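Nitrogenase molybdenum-iron protein beta chain (Clostridium pasteurianum, PDB 4WES) forms, together with the alpha chain, the molybdenum-iron component of nitrogenase and carries the shared [8Fe-7S] cluster, serving the reduction of dinitrogen to ammonium. Local coordinates at residues B[27-32]-B[51-56]; B[41-46]-B[67-72]; B[101-106]-B[137-142]. All blocks are in the same frame, centred on the assembly; numbering follows the deposited sequence. Where two conformers were deposited one is given.

Contact 1 (B[27-32]-B[51-56]); sequences GAMYAA and YHRTVL. With CLF (Fe(8)-S(7) cluster), chain H.
M29 reaches from helix 24-33 into helix 46-60 and touches three residues there, H52, R53 and L56. Its CG lies anti to the backbone N (chi1 -176°) and the next torsion is extended as well, which carries SD well out from its own helix; the bend at chi3 (-69°) then turns the methyl toward H52. CE rests 3.7 Å from H52 CB, the two side chains crossing at about a right angle. SD lies 3.7 Å from the backbone N of R53 and 3.9 Å from L56 CD1, while R53 CG closes in beside the thioether. These contacts round the thioether are the tight part. The side-chain contacts are apolar, and no hydrogen bond joins the two segments, whose local helix axes cross at -62° and come no nearer than 10.1 Å.

Toward Y30 the fit is looser: a single approach of Y30 CD1 to L56 CD2, at 4.1 Å, joins the ring to the other helix. The Y30 hydroxyl instead bonds to V179 O and T204 OG1, just as R53 NE turns to A64 O. Nothing on the contact faces solvent; only Y51, which takes no part in the helix packing, is partly exposed.

H52 links the helix packing to the cluster. Its CB meets the methionine, but the imidazole leads away, its NE2 edge 3.4 Å from S4B of the cluster, and Y82 of the alpha chain meets its ring. Y51 CE2 approaches S4A at 3.5 Å. The M29 contact thus packs helix 24-33 against helix 46-60, and both contribute residues, P25 from the first and C48, Y51 and H52 from the second, to the [8Fe-7S] cluster pocket, the P-cluster site at the alpha-beta interface of nitrogenase.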
loop_
_atom_site.group_PDB
_atom_site.type_symbol
_atom_site.label_atom_id
_atom_site.label_comp_id
_atom_site.label_asym_id
_atom_site.label_seq_id
_atom_site.Cartn_x
_atom_site.Cartn_y
_atom_site.Cartn_z
ATOM N N GLY B 27 -24.483 14.375 1.228
ATOM C CA GLY B 27 -23.645 15.420 0.646
ATOM C C GLY B 27 -23.882 16.770 1.284
ATOM O O GLY B 27 -22.950 17.536 1.481
ATOM N N ALA B 28 -25.135 17.080 1.555
ATOM C CA ALA B 28 -25.485 18.307 2.271
ATOM C C ALA B 28 -24.985 18.271 3.710
ATOM O O ALA B 28 -24.546 19.316 4.243
ATOM C CB ALA B 28 -26.998 18.523 2.234
ATOM N N MET B 29 -25.069 17.108 4.371
ATOM C CA MET B 29 -24.565 16.955 5.722
ATOM C C MET B 29 -23.051 17.213 5.754
ATOM O O MET B 29 -22.557 17.919 6.648
ATOM C CB MET B 29 -24.930 15.550 6.220
ATOM C CG MET B 29 -24.556 15.286 7.652
ATOM S SD MET B 29 -25.013 13.648 8.249
ATOM C CE MET B 29 -26.806 13.791 8.285
ATOM N N TYR B 30 -22.320 16.642 4.804
ATOM C CA TYR B 30 -20.904 16.848 4.697
ATOM C C TYR B 30 -20.562 18.328 4.489
ATOM O O TYR B 30 -19.694 18.877 5.164
ATOM C CB TYR B 30 -20.362 15.973 3.556
ATOM C CG TYR B 30 -18.872 16.087 3.349
ATOM C CD1 TYR B 30 -17.992 15.491 4.227
ATOM C CD2 TYR B 30 -18.325 16.811 2.287
ATOM C CE1 TYR B 30 -16.629 15.620 4.073
ATOM C CE2 TYR B 30 -16.975 16.918 2.102
ATOM C CZ TYR B 30 -16.108 16.325 2.997
ATOM O OH TYR B 30 -14.743 16.449 2.903
ATOM N N ALA B 31 -21.236 18.955 3.545
ATOM C CA ALA B 31 -21.033 20.397 3.338
ATOM C C ALA B 31 -21.269 21.194 4.605
ATOM O O ALA B 31 -20.499 22.137 4.912
ATOM C CB ALA B 31 -21.930 20.885 2.195
ATOM N N ALA B 32 -22.347 20.898 5.321
ATOM C CA ALA B 32 -22.665 21.603 6.529
ATOM C C ALA B 32 -21.600 21.439 7.624
ATOM O O ALA B 32 -21.310 22.370 8.375
ATOM C CB ALA B 32 -24.017 21.180 7.054
ATOM N N TYR B 51 -28.521 6.831 8.982
ATOM C CA TYR B 51 -27.723 6.249 7.918
ATOM C C TYR B 51 -26.640 7.183 7.416
ATOM O O TYR B 51 -25.516 6.784 7.101
ATOM C CB TYR B 51 -28.613 5.826 6.752
ATOM C CG TYR B 51 -29.384 4.543 6.884
ATOM C CD1 TYR B 51 -28.964 3.477 7.677
ATOM C CD2 TYR B 51 -30.494 4.326 6.068
ATOM C CE1 TYR B 51 -29.627 2.254 7.681
ATOM C CE2 TYR B 51 -31.167 3.106 6.063
ATOM C CZ TYR B 51 -30.726 2.079 6.848
ATOM O OH TYR B 51 -31.426 0.888 6.815
ATOM N N HIS B 52 -26.982 8.465 7.298
ATOM C CA HIS B 52 -26.056 9.459 6.690
ATOM C C HIS B 52 -24.924 9.798 7.641
ATOM O O HIS B 52 -23.756 9.871 7.237
ATOM C CB HIS B 52 -26.866 10.683 6.224
ATOM C CG HIS B 52 -27.934 10.291 5.245
ATOM N ND1 HIS B 52 -28.960 11.139 4.917
ATOM C CD2 HIS B 52 -28.177 9.107 4.635
ATOM C CE1 HIS B 52 -29.786 10.494 4.121
ATOM N NE2 HIS B 52 -29.340 9.258 3.937
ATOM N N ARG B 53 -25.246 9.992 8.912
ATOM C CA ARG B 53 -24.201 10.122 9.928
ATOM C C ARG B 53 -23.291 8.918 9.938
ATOM O O ARG B 53 -22.075 9.008 10.082
ATOM C CB ARG B 53 -24.839 10.273 11.324
ATOM C CG ARG B 53 -25.569 11.606 11.519
ATOM C CD ARG B 53 -26.254 11.636 12.873
ATOM N NE ARG B 53 -25.237 11.623 13.928
ATOM C CZ ARG B 53 -25.395 11.148 15.148
ATOM N NH1 ARG B 53 -26.560 10.711 15.569
ATOM N NH2 ARG B 53 -24.347 11.122 15.961
ATOM N N THR B 54 -23.897 7.727 9.819
ATOM C CA THR B 54 -23.153 6.479 9.895
ATOM C C THR B 54 -22.127 6.343 8.814
ATOM O O THR B 54 -20.985 5.909 9.069
ATOM C CB THR B 54 -24.138 5.283 9.914
ATOM O OG1 THR B 54 -24.859 5.312 11.159
ATOM C CG2 THR B 54 -23.446 3.957 9.772
ATOM N N VAL B 55 -22.497 6.646 7.564
ATOM C CA VAL B 55 -21.536 6.445 6.475
ATOM C C VAL B 55 -20.331 7.378 6.672
ATOM O O VAL B 55 -19.201 7.012 6.381
ATOM C CB VAL B 55 -22.180 6.556 5.085
ATOM C CG1 VAL B 55 -22.612 7.968 4.779
ATOM C CG2 VAL B 55 -21.242 6.035 4.010
ATOM N N LEU B 56 -20.578 8.606 7.137
ATOM C CA LEU B 56 -19.471 9.515 7.408
ATOM C C LEU B 56 -18.538 8.963 8.488
ATOM O O LEU B 56 -17.309 9.061 8.328
ATOM C CB LEU B 56 -20.014 10.883 7.781
ATOM C CG LEU B 56 -20.725 11.646 6.648
ATOM C CD1 LEU B 56 -21.383 12.907 7.184
ATOM C CD2 LEU B 56 -19.760 12.001 5.514
HETATM FE FE1 CLF H . -37.171 6.888 4.777
HETATM FE FE2 CLF H . -34.776 7.337 5.324
HETATM FE FE3 CLF H . -35.826 4.963 6.270
HETATM FE FE4 CLF H . -35.341 5.397 3.638
HETATM S S1 CLF H . -35.721 7.682 3.059
HETATM S S2A CLF H . -36.370 7.111 6.958
HETATM S S4A CLF H . -33.783 5.255 5.294
HETATM S S3A CLF H . -37.317 4.575 4.517
HETATM FE FE5 CLF H . -33.149 6.347 1.150
HETATM FE FE6 CLF H . -34.598 9.531 0.234
HETATM FE FE7 CLF H . -32.043 8.849 0.990
HETATM FE FE8 CLF H . -33.653 8.824 3.145
HETATM S S2B CLF H . -33.368 7.758 -0.540
HETATM S S3B CLF H . -33.293 10.623 1.801
HETATM S S4B CLF H . -31.885 7.376 2.761
#

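Contact 2 (B[41-46]-B[67-72]); sequences HSHGSQ and STSSFT. With CLF (Fe(8)-S(7) cluster), chain H.
H41 and S42 pair in parallel with S67 and T68, the two strands of a beta-alpha-beta unit whose helix 46-60 lies between them in the chain. S42 uses both backbone polar atoms across the sheet: its N donates to S67 O at 2.8 Å, and its O accepts from S69 N. Both imidazole nitrogens of H41 are satisfied in the ring plane, ND1 by S67 OG and NE2 by S69 OG at 2.8 Å. S69 OG is gripped a second time by H43 ND1, also at 2.8 Å, and H43 NE2 goes on to D113, so hydroxyls and imidazoles form one continuous chain.

Beyond the strands, loop carbonyls and waters take over. G44 O accepts from F71 N at 3.0 Å, the donor standing 45° above the carbonyl plane. T68 OG1 receives S70 N in an ST turn and bonds to a water that also holds S42 OG and S45 O; a second water links Q46 N to F71 O. S70 OG donates to Q46 OE1 at 2.8 Å, an oxygen shared with T43 of the alpha chain, while S45 OG comes within 3.1 Å of cluster sulfur S2A.

F71 packs on the other segment, one ring edge directed at the face of H43 and one face beneath G44 CA, which lies 4.0 Å from the ring centroid.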
loop_
_atom_site.group_PDB
_atom_site.type_symbol
_atom_site.label_atom_id
_atom_site.label_comp_id
_atom_site.label_asym_id
_atom_site.label_seq_id
_atom_site.Cartn_x
_atom_site.Cartn_y
_atom_site.Cartn_z
ATOM N N HIS B 41 -28.900 19.477 10.131
ATOM C CA HIS B 41 -30.214 19.003 10.527
ATOM C C HIS B 41 -30.918 18.363 9.369
ATOM O O HIS B 41 -31.072 18.967 8.305
ATOM C CB HIS B 41 -31.085 20.148 11.046
ATOM C CG HIS B 41 -32.403 19.688 11.550
ATOM N ND1 HIS B 41 -32.558 19.095 12.779
ATOM C CD2 HIS B 41 -33.610 19.624 10.930
ATOM C CE1 HIS B 41 -33.815 18.726 12.907
ATOM N NE2 HIS B 41 -34.477 19.040 11.810
ATOM N N SER B 42 -31.322 17.103 9.569
ATOM C CA SER B 42 -32.023 16.325 8.558
ATOM C C SER B 42 -33.521 16.406 8.780
ATOM O O SER B 42 -34.060 15.875 9.753
ATOM C CB SER B 42 -31.555 14.889 8.675
ATOM O OG SER B 42 -32.211 14.055 7.725
ATOM N N HIS B 43 -34.214 17.118 7.887
ATOM C CA HIS B 43 -35.639 17.306 8.041
ATOM C C HIS B 43 -36.402 16.175 7.314
ATOM O O HIS B 43 -36.690 16.243 6.121
ATOM C CB HIS B 43 -36.036 18.695 7.501
ATOM C CG HIS B 43 -37.481 19.006 7.659
ATOM N ND1 HIS B 43 -38.081 19.147 8.891
ATOM C CD2 HIS B 43 -38.434 19.242 6.734
ATOM C CE1 HIS B 43 -39.349 19.451 8.708
ATOM N NE2 HIS B 43 -39.590 19.525 7.408
ATOM N N GLY B 44 -36.676 15.121 8.046
ATOM C CA GLY B 44 -37.324 13.939 7.523
ATOM C C GLY B 44 -37.506 12.914 8.625
ATOM O O GLY B 44 -37.404 13.213 9.799
ATOM N N SER B 45 -37.763 11.670 8.215
ATOM C CA SER B 45 -37.746 10.567 9.146
ATOM C C SER B 45 -36.300 10.277 9.544
ATOM O O SER B 45 -35.367 10.460 8.750
ATOM C CB SER B 45 -38.421 9.333 8.502
ATOM O OG SER B 45 -38.207 8.172 9.274
ATOM N N GLN B 46 -36.110 9.891 10.802
ATOM C CA GLN B 46 -34.782 9.769 11.404
ATOM C C GLN B 46 -33.921 8.681 10.831
ATOM O O GLN B 46 -32.704 8.700 11.037
ATOM C CB GLN B 46 -34.900 9.584 12.927
ATOM C CG GLN B 46 -35.479 8.218 13.310
ATOM C CD GLN B 46 -36.284 8.205 14.565
ATOM O OE1 GLN B 46 -36.273 9.166 15.365
ATOM N NE2 GLN B 46 -36.952 7.085 14.803
ATOM N N SER B 67 -28.703 16.442 13.798
ATOM C CA SER B 67 -30.023 16.294 14.383
ATOM C C SER B 67 -31.037 15.947 13.281
ATOM O O SER B 67 -30.748 16.034 12.086
ATOM C CB SER B 67 -30.419 17.588 15.076
ATOM O OG SER B 67 -30.243 18.699 14.238
ATOM N N THR B 68 -32.242 15.570 13.714
ATOM C CA THR B 68 -33.303 15.223 12.778
ATOM C C THR B 68 -34.669 15.663 13.324
ATOM O O THR B 68 -34.875 15.802 14.534
ATOM C CB THR B 68 -33.331 13.683 12.458
ATOM O OG1 THR B 68 -34.525 13.356 11.730
ATOM C CG2 THR B 68 -33.285 12.825 13.702
ATOM N N SER B 69 -35.567 15.924 12.379
ATOM C CA SER B 69 -36.942 16.229 12.713
ATOM C C SER B 69 -37.737 15.028 13.204
ATOM O O SER B 69 -38.838 15.195 13.745
ATOM C CB SER B 69 -37.635 16.881 11.528
ATOM O OG SER B 69 -37.111 18.167 11.271
ATOM N N SER B 70 -37.225 13.812 12.976
ATOM C CA SER B 70 -37.901 12.601 13.429
ATOM C C SER B 70 -39.394 12.558 13.042
ATOM O O SER B 70 -40.288 12.443 13.883
ATOM C CB SER B 70 -37.724 12.347 14.925
ATOM O OG SER B 70 -36.370 12.011 15.231
ATOM N N PHE B 71 -39.670 12.642 11.735
ATOM C CA PHE B 71 -41.055 12.530 11.265
ATOM C C PHE B 71 -41.704 11.244 11.765
ATOM O O PHE B 71 -41.091 10.164 11.774
ATOM C CB PHE B 71 -41.140 12.518 9.741
ATOM C CG PHE B 71 -41.075 13.880 9.056
ATOM C CD1 PHE B 71 -40.257 14.907 9.480
ATOM C CD2 PHE B 71 -41.825 14.102 7.953
ATOM C CE1 PHE B 71 -40.188 16.091 8.807
ATOM C CE2 PHE B 71 -41.754 15.289 7.265
ATOM C CZ PHE B 71 -40.911 16.273 7.687
ATOM N N THR B 72 -42.999 11.352 12.061
ATOM C CA THR B 72 -43.883 10.244 12.339
ATOM C C THR B 72 -44.952 10.209 11.256
ATOM O O THR B 72 -44.991 11.066 10.382
ATOM C CB THR B 72 -44.590 10.447 13.689
ATOM O OG1 THR B 72 -45.371 11.645 13.577
ATOM C CG2 THR B 72 -43.581 10.559 14.841
HETATM FE FE1 CLF H . -37.171 6.888 4.777
HETATM FE FE2 CLF H . -34.776 7.337 5.324
HETATM FE FE3 CLF H . -35.826 4.963 6.270
HETATM FE FE4 CLF H . -35.341 5.397 3.638
HETATM S S1 CLF H . -35.721 7.682 3.059
HETATM S S2A CLF H . -36.370 7.111 6.958
HETATM S S4A CLF H . -33.783 5.255 5.294
HETATM S S3A CLF H . -37.317 4.575 4.517
HETATM FE FE5 CLF H . -33.149 6.347 1.150
HETATM FE FE6 CLF H . -34.598 9.531 0.234
HETATM FE FE7 CLF H . -32.043 8.849 0.990
HETATM FE FE8 CLF H . -33.653 8.824 3.145
HETATM S S2B CLF H . -33.368 7.758 -0.540
HETATM S S3B CLF H . -33.293 10.623 1.801
HETATM S S4B CLF H . -31.885 7.376 2.761
HETATM O O HOH W 1 -33.764 12.517 9.258
HETATM O O HOH W 2 -38.406 9.521 12.461
#

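Contact 3 (B[101-106]-B[137-142]); sequences AVHTTC and TNTPSY. With CLF (Fe(8)-S(7) cluster), chain H.
C106 and S141, one from each segment, bind the same iron of the [8Fe-7S] cluster: C106 SG lies 2.4 Å from FE6, and S141 OG only 2.0 Å in the conformer described, one of two deposited for this serine. A serine oxygen on a P-cluster iron, beside the cysteine ligand, is a feature known from oxidised states of this cluster in nitrogenases. S141 OG reaches the metal from between its own backbone N and carbonyl carbon (chi1 45°). Next to the ligand pair, C106 CB makes an apolar contact at the edge of the Y142 ring, 4.0 Å from CD1, while P140 CB lies over one face of that ring.

Away from the cluster, T104 and T139 clasp each other twice. T139 N donates to T104 OG1 at 2.8 Å, almost straight at 177°, and T139 OG1 donates back to T104 O at 2.7 Å from above the carbonyl plane. T104 OG1 also bonds to E109 OE2, to which it would donate if the carboxylate is ionised; N138 ND2 meets the same oxygen. T139 OG1 also lies 3.5 Å from H103 CB. At the far end, T137 N donates to V102 O at 2.9 Å, nearly along the C=O axis.

T105 faces the cluster with CB 3.7 Å from S3B, and its OG1 caps L107 N at the start of helix 106-111. Strand 99-104 runs between strands 38-43 and 133-136 and ends at that helix, while the loop 137-142 continues alongside toward helix 146-161, with helix 24-33 packed against H103 and T139 and P76 of the alpha chain against both iron ligands.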
loop_
_atom_site.group_PDB
_atom_site.type_symbol
_atom_site.label_atom_id
_atom_site.label_comp_id
_atom_site.label_asym_id
_atom_site.label_seq_id
_atom_site.Cartn_x
_atom_site.Cartn_y
_atom_site.Cartn_z
ATOM N N ALA B 101 -27.898 24.028 9.907
ATOM C CA ALA B 101 -27.987 23.958 8.458
ATOM C C ALA B 101 -28.906 22.795 8.093
ATOM O O ALA B 101 -28.541 21.635 8.200
ATOM C CB ALA B 101 -26.628 23.759 7.838
ATOM N N VAL B 102 -30.117 23.146 7.685
ATOM C CA VAL B 102 -31.176 22.172 7.406
ATOM C C VAL B 102 -31.091 21.674 5.963
ATOM O O VAL B 102 -30.941 22.465 5.026
ATOM C CB VAL B 102 -32.556 22.837 7.616
ATOM C CG1 VAL B 102 -33.661 21.829 7.314
ATOM C CG2 VAL B 102 -32.679 23.357 9.045
ATOM N N HIS B 103 -31.226 20.358 5.791
ATOM C CA HIS B 103 -31.472 19.792 4.488
ATOM C C HIS B 103 -32.708 18.881 4.609
ATOM O O HIS B 103 -33.238 18.695 5.720
ATOM C CB HIS B 103 -30.240 19.029 3.960
ATOM C CG HIS B 103 -29.825 17.872 4.826
ATOM N ND1 HIS B 103 -28.825 17.955 5.767
ATOM C CD2 HIS B 103 -30.318 16.613 4.931
ATOM C CE1 HIS B 103 -28.698 16.775 6.365
ATOM N NE2 HIS B 103 -29.602 15.955 5.886
ATOM N N THR B 104 -33.186 18.373 3.471
ATOM C CA THR B 104 -34.446 17.646 3.462
ATOM C C THR B 104 -34.228 16.217 2.976
ATOM O O THR B 104 -33.129 15.823 2.670
ATOM C CB THR B 104 -35.489 18.396 2.641
ATOM O OG1 THR B 104 -35.009 18.512 1.305
ATOM C CG2 THR B 104 -35.761 19.773 3.232
ATOM N N THR B 105 -35.296 15.458 2.926
ATOM C CA THR B 105 -35.256 14.083 2.457
ATOM C C THR B 105 -36.317 13.849 1.413
ATOM O O THR B 105 -37.156 14.702 1.182
ATOM C CB THR B 105 -35.446 13.055 3.595
ATOM O OG1 THR B 105 -36.810 13.020 4.009
ATOM C CG2 THR B 105 -34.539 13.341 4.801
ATOM N N CYS B 106 -36.320 12.655 0.807
ATOM C CA CYS B 106 -37.422 12.349 -0.098
ATOM C C CYS B 106 -38.789 12.469 0.572
ATOM O O CYS B 106 -39.763 12.774 -0.114
ATOM C CB CYS B 106 -37.271 10.940 -0.645
ATOM S SG CYS B 106 -36.937 9.638 0.578
ATOM N N THR B 137 -31.338 24.112 2.706
ATOM C CA THR B 137 -31.448 23.780 1.304
ATOM C C THR B 137 -32.496 22.678 1.140
ATOM O O THR B 137 -33.003 22.166 2.122
ATOM C CB THR B 137 -30.107 23.375 0.678
ATOM O OG1 THR B 137 -30.263 23.242 -0.730
ATOM C CG2 THR B 137 -29.587 22.108 1.258
ATOM N N ASN B 138 -32.843 22.390 -0.112
ATOM C CA ASN B 138 -33.775 21.311 -0.459
ATOM C C ASN B 138 -33.015 20.239 -1.208
ATOM O O ASN B 138 -32.349 20.527 -2.220
ATOM C CB ASN B 138 -34.926 21.849 -1.331
ATOM C CG ASN B 138 -35.772 22.854 -0.592
ATOM O OD1 ASN B 138 -35.491 24.076 -0.608
ATOM N ND2 ASN B 138 -36.790 22.369 0.101
ATOM N N THR B 139 -33.091 19.018 -0.711
ATOM C CA THR B 139 -32.265 17.896 -1.177
ATOM C C THR B 139 -33.094 16.635 -1.437
ATOM O O THR B 139 -32.933 15.621 -0.766
ATOM C CB THR B 139 -31.130 17.637 -0.170
ATOM O OG1 THR B 139 -31.642 17.559 1.162
ATOM C CG2 THR B 139 -30.101 18.742 -0.224
ATOM N N PRO B 140 -33.970 16.692 -2.445
ATOM C CA PRO B 140 -34.737 15.493 -2.807
ATOM C C PRO B 140 -33.857 14.361 -3.278
ATOM O O PRO B 140 -33.114 14.493 -4.236
ATOM C CB PRO B 140 -35.634 15.976 -3.932
ATOM C CG PRO B 140 -34.892 17.127 -4.553
ATOM C CD PRO B 140 -34.204 17.802 -3.376
ATOM N N SER B 141 -33.977 13.217 -2.617
ATOM C CA SER B 141 -33.068 12.109 -2.895
ATOM C C SER B 141 -33.345 11.395 -4.213
ATOM O O SER B 141 -32.495 10.625 -4.700
ATOM C CB SER B 141 -33.097 11.097 -1.763
ATOM O OG SER B 141 -34.388 10.798 -1.336
ATOM N N TYR B 142 -34.519 11.618 -4.774
ATOM C CA TYR B 142 -34.864 11.110 -6.082
ATOM C C TYR B 142 -34.310 11.970 -7.219
ATOM O O TYR B 142 -34.543 11.648 -8.369
ATOM C CB TYR B 142 -36.370 10.933 -6.164
ATOM C CG TYR B 142 -37.187 12.096 -5.677
ATOM C CD1 TYR B 142 -37.727 12.085 -4.398
ATOM C CD2 TYR B 142 -37.449 13.206 -6.470
ATOM C CE1 TYR B 142 -38.488 13.138 -3.935
ATOM C CE2 TYR B 142 -38.231 14.255 -6.028
ATOM C CZ TYR B 142 -38.776 14.209 -4.751
ATOM O OH TYR B 142 -39.555 15.245 -4.279
HETATM FE FE1 CLF H . -37.171 6.888 4.777
HETATM FE FE2 CLF H . -34.776 7.337 5.324
HETATM FE FE3 CLF H . -35.826 4.963 6.270
HETATM FE FE4 CLF H . -35.341 5.397 3.638
HETATM S S1 CLF H . -35.721 7.682 3.059
HETATM S S2A CLF H . -36.370 7.111 6.958
HETATM S S4A CLF H . -33.783 5.255 5.294
HETATM S S3A CLF H . -37.317 4.575 4.517
HETATM FE FE5 CLF H . -33.149 6.347 1.150
HETATM FE FE6 CLF H . -34.598 9.531 0.234
HETATM FE FE7 CLF H . -32.043 8.849 0.990
HETATM FE FE8 CLF H . -33.653 8.824 3.145
HETATM S S2B CLF H . -33.368 7.758 -0.540
HETATM S S3B CLF H . -33.293 10.623 1.801
HETATM S S4B CLF H . -31.885 7.376 2.761
#

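All three contacts are buried and reach the [8Fe-7S] cluster. Strand 38-43 of contact 2 leads into helix 46-60 of contact 1 and neighbours strand 99-104 of contact 3. Contact 1 is helix on helix, without a hydrogen bond between its segments; contacts 2 and 3 lie at the C-terminal ends of strands of one parallel sheet and are held mainly by hydrogen bonds. The sheet joins them directly, H43 N to H103 O and H41 O to H103 N, whereas contact 1 packs on contact 3 through A28, M29 and A32 and does not touch contact 2. Contact 3 supplies two iron ligands, while contacts 1 and 2 approach cluster sulfurs without binding iron.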